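Local coordinates for universal stress protein (Pseudomonas aeruginosa UCBPP-PA14, PDB 7MQ5), which is of unknown function but belongs to the universal stress protein family, whose members are generally linked to bacterial survival under stress, at residues R8-I14 with Q35-L41; Q28-G32 with L60-Y65. The contacts are given in a common frame with arbitrary orientation. Numbering follows the deposited sequence.

Contact 1. Residues R8-I14 with Q35-L41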
loop_
_atom_site.group_PDB
_atom_site.type_symbol
_atom_site.label_atom_id
_atom_site.label_comp_id
_atom_site.label_asym_id
_atom_site.label_seq_id
_atom_site.Cartn_x
_atom_site.Cartn_y
_atom_site.Cartn_z
ATOM N N ARG A 8 5.505 -13.486 -4.422
ATOM C CA ARG A 8 6.737 -14.308 -4.341
ATOM C C ARG A 8 8.015 -13.475 -4.472
ATOM O O ARG A 8 9.069 -14.033 -4.193
ATOM C CB ARG A 8 6.651 -15.476 -5.319
ATOM C CG ARG A 8 5.415 -16.347 -5.111
ATOM C CD ARG A 8 5.099 -16.637 -3.650
ATOM N NE ARG A 8 6.219 -17.276 -2.974
ATOM C CZ ARG A 8 6.451 -17.235 -1.662
ATOM N NH1 ARG A 8 5.654 -16.555 -0.854
ATOM N NH2 ARG A 8 7.505 -17.856 -1.164
ATOM N N SER A 9 7.926 -12.216 -4.901
ATOM C CA SER A 9 9.137 -11.363 -4.861
ATOM C C SER A 9 8.713 -9.928 -4.566
ATOM O O SER A 9 7.638 -9.475 -5.027
ATOM C CB SER A 9 10.017 -11.486 -6.083
ATOM O OG SER A 9 9.423 -10.912 -7.228
ATOM N N ILE A 10 9.536 -9.274 -3.764
ATOM C CA ILE A 10 9.305 -7.885 -3.318
ATOM C C ILE A 10 10.467 -7.019 -3.770
ATOM O O ILE A 10 11.638 -7.390 -3.525
ATOM C CB ILE A 10 9.179 -7.854 -1.788
ATOM C CG1 ILE A 10 8.019 -8.729 -1.309
ATOM C CG2 ILE A 10 9.072 -6.423 -1.286
ATOM C CD1 ILE A 10 7.952 -8.887 0.189
ATOM N N LEU A 11 10.144 -5.925 -4.448
ATOM C CA LEU A 11 11.168 -4.915 -4.795
ATOM C C LEU A 11 11.322 -3.970 -3.599
ATOM O O LEU A 11 10.319 -3.348 -3.181
ATOM C CB LEU A 11 10.742 -4.158 -6.049
ATOM C CG LEU A 11 11.735 -3.101 -6.529
ATOM C CD1 LEU A 11 13.057 -3.746 -6.915
ATOM C CD2 LEU A 11 11.146 -2.320 -7.694
ATOM N N VAL A 12 12.534 -3.890 -3.058
ATOM C CA VAL A 12 12.833 -3.024 -1.895
ATOM C C VAL A 12 13.698 -1.869 -2.382
ATOM O O VAL A 12 14.830 -2.114 -2.836
ATOM C CB VAL A 12 13.538 -3.808 -0.781
ATOM C CG1 VAL A 12 13.690 -2.960 0.466
ATOM C CG2 VAL A 12 12.835 -5.120 -0.463
ATOM N N VAL A 13 13.169 -0.656 -2.319
ATOM C CA VAL A 13 13.958 0.535 -2.720
ATOM C C VAL A 13 14.857 0.915 -1.544
ATOM O O VAL A 13 14.340 1.255 -0.471
ATOM C CB VAL A 13 13.035 1.677 -3.146
ATOM C CG1 VAL A 13 13.854 2.902 -3.528
ATOM C CG2 VAL A 13 12.140 1.243 -4.286
ATOM N N ILE A 14 16.162 0.848 -1.772
ATOM C CA ILE A 14 17.204 1.130 -0.747
ATOM C C ILE A 14 17.765 2.530 -0.984
ATOM O O ILE A 14 18.231 2.803 -2.094
ATOM C CB ILE A 14 18.332 0.069 -0.819
ATOM C CG1 ILE A 14 17.818 -1.355 -0.578
ATOM C CG2 ILE A 14 19.468 0.426 0.135
ATOM C CD1 ILE A 14 17.255 -1.601 0.806
ATOM N N GLN A 35 8.344 -16.039 3.190
ATOM C CA GLN A 35 9.524 -16.636 2.495
ATOM C C GLN A 35 9.629 -16.089 1.064
ATOM O O GLN A 35 10.231 -16.755 0.205
ATOM C CB GLN A 35 9.479 -18.164 2.538
ATOM C CG GLN A 35 9.478 -18.709 3.957
ATOM C CD GLN A 35 9.641 -20.206 4.015
ATOM O OE1 GLN A 35 9.460 -20.912 3.026
ATOM N NE2 GLN A 35 9.985 -20.700 5.191
ATOM N N SER A 36 9.089 -14.886 0.843
ATOM C CA SER A 36 9.189 -14.173 -0.458
ATOM C C SER A 36 10.644 -13.801 -0.735
ATOM O O SER A 36 11.422 -13.615 0.223
ATOM C CB SER A 36 8.337 -12.924 -0.457
ATOM O OG SER A 36 8.518 -12.166 -1.650
ATOM N N HIS A 37 10.969 -13.685 -2.014
ATOM C CA HIS A 37 12.310 -13.233 -2.436
ATOM C C HIS A 37 12.373 -11.714 -2.265
ATOM O O HIS A 37 11.349 -11.039 -2.477
ATOM C CB HIS A 37 12.516 -13.615 -3.897
ATOM C CG HIS A 37 13.821 -13.144 -4.419
ATOM N ND1 HIS A 37 15.000 -13.821 -4.174
ATOM C CD2 HIS A 37 14.143 -12.053 -5.141
ATOM C CE1 HIS A 37 15.991 -13.145 -4.725
ATOM N NE2 HIS A 37 15.496 -12.060 -5.321
ATOM N N LEU A 38 13.532 -11.208 -1.857
ATOM C CA LEU A 38 13.766 -9.753 -1.762
ATOM C C LEU A 38 14.745 -9.322 -2.851
ATOM O O LEU A 38 15.878 -9.855 -2.889
ATOM C CB LEU A 38 14.347 -9.390 -0.396
ATOM C CG LEU A 38 13.493 -9.782 0.810
ATOM C CD1 LEU A 38 14.154 -9.302 2.099
ATOM C CD2 LEU A 38 12.076 -9.229 0.697
ATOM N N HIS A 39 14.333 -8.377 -3.697
ATOM C CA HIS A 39 15.249 -7.743 -4.674
ATOM C C HIS A 39 15.530 -6.323 -4.193
ATOM O O HIS A 39 14.604 -5.494 -4.148
ATOM C CB HIS A 39 14.667 -7.768 -6.077
ATOM C CG HIS A 39 15.619 -7.215 -7.082
ATOM N ND1 HIS A 39 16.766 -7.893 -7.440
ATOM C CD2 HIS A 39 15.608 -6.066 -7.793
ATOM C CE1 HIS A 39 17.411 -7.178 -8.342
ATOM N NE2 HIS A 39 16.722 -6.056 -8.573
ATOM N N LEU A 40 16.777 -6.064 -3.819
ATOM C CA LEU A 40 17.171 -4.741 -3.287
ATOM C C LEU A 40 17.673 -3.868 -4.434
ATOM O O LEU A 40 18.616 -4.279 -5.139
ATOM C CB LEU A 40 18.263 -4.904 -2.229
ATOM C CG LEU A 40 18.061 -6.003 -1.188
ATOM C CD1 LEU A 40 19.164 -5.963 -0.144
ATOM C CD2 LEU A 40 16.696 -5.915 -0.531
ATOM N N LEU A 41 17.110 -2.677 -4.560
ATOM C CA LEU A 41 17.459 -1.776 -5.677
ATOM C C LEU A 41 17.951 -0.438 -5.140
ATOM O O LEU A 41 17.241 0.189 -4.334
ATOM C CB LEU A 41 16.223 -1.559 -6.555
ATOM C CG LEU A 41 16.342 -0.469 -7.622
ATOM C CD1 LEU A 41 17.344 -0.871 -8.698
ATOM C CD2 LEU A 41 14.980 -0.139 -8.224
#

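Contact 2. Residues Q28-G32 with L60-Y65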
loop_
_atom_site.group_PDB
_atom_site.type_symbol
_atom_site.label_atom_id
_atom_site.label_comp_id
_atom_site.label_asym_id
_atom_site.label_seq_id
_atom_site.Cartn_x
_atom_site.Cartn_y
_atom_site.Cartn_z
ATOM N N GLN A 28 11.805 -7.323 5.537
ATOM C CA GLN A 28 12.288 -8.451 6.381
ATOM C C GLN A 28 11.129 -9.023 7.204
ATOM O O GLN A 28 11.054 -10.244 7.374
ATOM C CB GLN A 28 13.416 -7.999 7.306
ATOM C CG GLN A 28 14.743 -7.787 6.606
ATOM C CD GLN A 28 15.713 -7.173 7.580
ATOM O OE1 GLN A 28 15.644 -5.986 7.882
ATOM N NE2 GLN A 28 16.580 -7.998 8.132
ATOM N N LEU A 29 10.253 -8.160 7.709
ATOM C CA LEU A 29 9.131 -8.675 8.528
ATOM C C LEU A 29 8.224 -9.534 7.647
ATOM O O LEU A 29 7.895 -10.665 8.035
ATOM C CB LEU A 29 8.355 -7.514 9.142
ATOM C CG LEU A 29 7.219 -7.930 10.070
ATOM C CD1 LEU A 29 7.758 -8.574 11.331
ATOM C CD2 LEU A 29 6.343 -6.738 10.423
ATOM N N ILE A 30 7.860 -9.008 6.479
ATOM C CA ILE A 30 6.941 -9.737 5.568
ATOM C C ILE A 30 7.593 -11.050 5.117
ATOM O O ILE A 30 6.979 -12.114 5.282
ATOM C CB ILE A 30 6.567 -8.840 4.377
ATOM C CG1 ILE A 30 5.771 -7.608 4.816
ATOM C CG2 ILE A 30 5.829 -9.644 3.322
ATOM C CD1 ILE A 30 5.756 -6.502 3.781
ATOM N N ALA A 31 8.813 -10.966 4.579
ATOM C CA ALA A 31 9.457 -12.163 3.988
ATOM C C ALA A 31 9.843 -13.175 5.072
ATOM O O ALA A 31 9.981 -14.366 4.744
ATOM C CB ALA A 31 10.640 -11.753 3.147
ATOM N N GLY A 32 9.996 -12.722 6.318
ATOM C CA GLY A 32 10.312 -13.659 7.410
ATOM C C GLY A 32 9.182 -14.654 7.609
ATOM O O GLY A 32 9.454 -15.777 8.077
ATOM N N LEU A 60 21.790 -10.767 4.851
ATOM C CA LEU A 60 20.378 -11.220 4.800
ATOM C C LEU A 60 20.320 -12.712 4.446
ATOM O O LEU A 60 19.479 -13.413 5.005
ATOM C CB LEU A 60 19.625 -10.356 3.785
ATOM C CG LEU A 60 19.410 -8.894 4.188
ATOM C CD1 LEU A 60 19.051 -8.047 2.978
ATOM C CD2 LEU A 60 18.343 -8.780 5.264
ATOM N N ARG A 61 21.187 -13.186 3.548
ATOM C CA ARG A 61 21.155 -14.630 3.209
ATOM C C ARG A 61 21.523 -15.458 4.449
ATOM O O ARG A 61 20.958 -16.555 4.623
ATOM C CB ARG A 61 22.091 -14.937 2.041
ATOM C CG ARG A 61 21.674 -14.292 0.731
ATOM C CD ARG A 61 22.546 -14.755 -0.423
ATOM N NE ARG A 61 22.220 -14.037 -1.645
ATOM C CZ ARG A 61 23.000 -13.170 -2.267
ATOM N NH1 ARG A 61 24.220 -12.924 -1.819
ATOM N NH2 ARG A 61 22.561 -12.565 -3.354
ATOM N N GLU A 62 22.454 -14.963 5.272
ATOM C CA GLU A 62 22.854 -15.679 6.516
ATOM C C GLU A 62 21.653 -15.748 7.472
ATOM O O GLU A 62 21.596 -16.694 8.273
ATOM C CB GLU A 62 24.055 -14.989 7.166
ATOM C CG GLU A 62 25.339 -15.152 6.370
ATOM C CD GLU A 62 26.552 -14.393 6.884
ATOM O OE1 GLU A 62 26.408 -13.613 7.854
ATOM O OE2 GLU A 62 27.646 -14.585 6.306
ATOM N N GLU A 63 20.732 -14.786 7.376
ATOM C CA GLU A 63 19.504 -14.729 8.220
ATOM C C GLU A 63 18.392 -15.602 7.608
ATOM O O GLU A 63 17.305 -15.655 8.210
ATOM C CB GLU A 63 19.030 -13.283 8.396
ATOM C CG GLU A 63 19.958 -12.415 9.231
ATOM C CD GLU A 63 19.531 -10.959 9.342
ATOM O OE1 GLU A 63 18.426 -10.620 8.860
ATOM O OE2 GLU A 63 20.304 -10.161 9.911
ATOM N N GLY A 64 18.625 -16.216 6.438
ATOM C CA GLY A 64 17.642 -17.137 5.820
ATOM C C GLY A 64 16.834 -16.542 4.674
ATOM O O GLY A 64 15.953 -17.253 4.148
ATOM N N TYR A 65 17.116 -15.308 4.268
ATOM C CA TYR A 65 16.326 -14.682 3.183
ATOM C C TYR A 65 16.906 -15.053 1.817
ATOM O O TYR A 65 18.120 -15.268 1.683
ATOM C CB TYR A 65 16.326 -13.158 3.329
ATOM C CG TYR A 65 15.637 -12.658 4.573
ATOM C CD1 TYR A 65 14.262 -12.511 4.610
ATOM C CD2 TYR A 65 16.348 -12.347 5.719
ATOM C CE1 TYR A 65 13.611 -12.071 5.747
ATOM C CE2 TYR A 65 15.710 -11.899 6.865
ATOM C CZ TYR A 65 14.333 -11.771 6.885
ATOM O OH TYR A 65 13.686 -11.335 8.008
HETATM O O HOH W 1 18.852 -7.243 9.802
#

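Contact 1. Residues R8-I14 with Q35-L41
Residues Arg8-Ile14 and Gln35-Leu41 run side by side as the two strands of a beta-alpha-beta unit; the short strand axes approach to 4.7 Å and diverge by 24°, and five parallel bridges run from Ser9-His37 to Val13-Leu41. Six backbone hydrogen bonds form the ladder characteristic of parallel strands. His37 bonds with both its polar backbone atoms, N to Arg8 O (2.9 Å) and O from Ile10 N (2.8 Å). His39 does the same between Ile10 O (His39 N, 2.9 Å) and Val12 N (His39 O, 2.8 Å), and Leu41 between Val12 O (Leu41 N, 2.9 Å) and Ile14 N (Leu41 O, 2.9 Å). Five of the six N-H...O angles are 165-178°; Ile10 N to His37 O is more bent at 156°. The intervening residues Ser9, Leu11 and Val13 turn their backbone polar groups the other way, where Gly91, Leu92 and Ile94 supply partners. Both imidazoles are satisfied outside the pair: His37 by Ser66 and Ser68, His39 by Ser68 and Glu84. Within it, Leu11 CD1 lies 3.6 Å from His39 CD2, at the ring edge. On the other face, Leu38 and Leu40 pack against Ile10 and Val12, with Val12 CB 3.8 Å from Leu40 CD2. The Arg8 guanidinium lies with one face over Ser36 CA and is bonded to Gln5 O and Thr34 O. The Ile10-Val12-Leu38 face is covered by helix 22-34, the Leu11-His39-Leu41 face by helix 77-88, while strands 92-96 and 67-72 flank the pair within the sheet.

Contact 2. Residues Q28-G32 with L60-Y65
Two helices on the same face of the alpha/beta sheet meet near their C-terminal ends: the last turns of helix 22-34 receive Tyr65, the last residue of the Schellman motif that closes helix 50-62. Positive phi at Gly64 (102°), with Gly64 N bonded to Arg61 O (3.0 Å) and Tyr65 N to Leu60 O (3.1 Å), defines that motif. Tyr65 has the largest buried area, 86 Å², and its CA-to-CB bond points toward the helix. The ring meets Gln28-Gly32 with its edge: Tyr65 CE1 is 4.0 Å from Ala31 CB and 3.7 Å from Gly32 N. Tyr65 OH donates to Gln28 O (2.9 Å), a carbonyl already accepting from Gly32 N (2.9 Å), so Gln28 O accepts two hydrogen bonds. Gln28, with 73 Å² buried, extends its amide over Leu60, NE2 lying 3.5 Å from Leu60 CD2. Gln28 NE2 also makes a weak hydrogen bond to Glu63 OE1 (3.3 Å) and donates to a water at 2.9 Å, which donates to Glu63 OE2 at 3.3 Å.

Overall arrangement
From the N terminus, the chain enters contact 1 on strand 9-13, climbs through helix 22-34, which carries the first half of contact 2, and returns on strand 37-43 to close the beta-alpha-beta crossover. Helix 50-62 and the turn after it then complete contact 2, closing a longer loop before strand 67-72. Because the segments alternate along the chain, the two contacts cross rather than nest. Their centres are 10 Å apart, and they touch directly: Leu38 CD2 is 3.8 Å from Ala31 CB, and Leu40 CD1 is 3.8 Å from Leu60 CD1. Contact 1 joins neighbouring strands; contact 2 links two helices packed over one face of those strands.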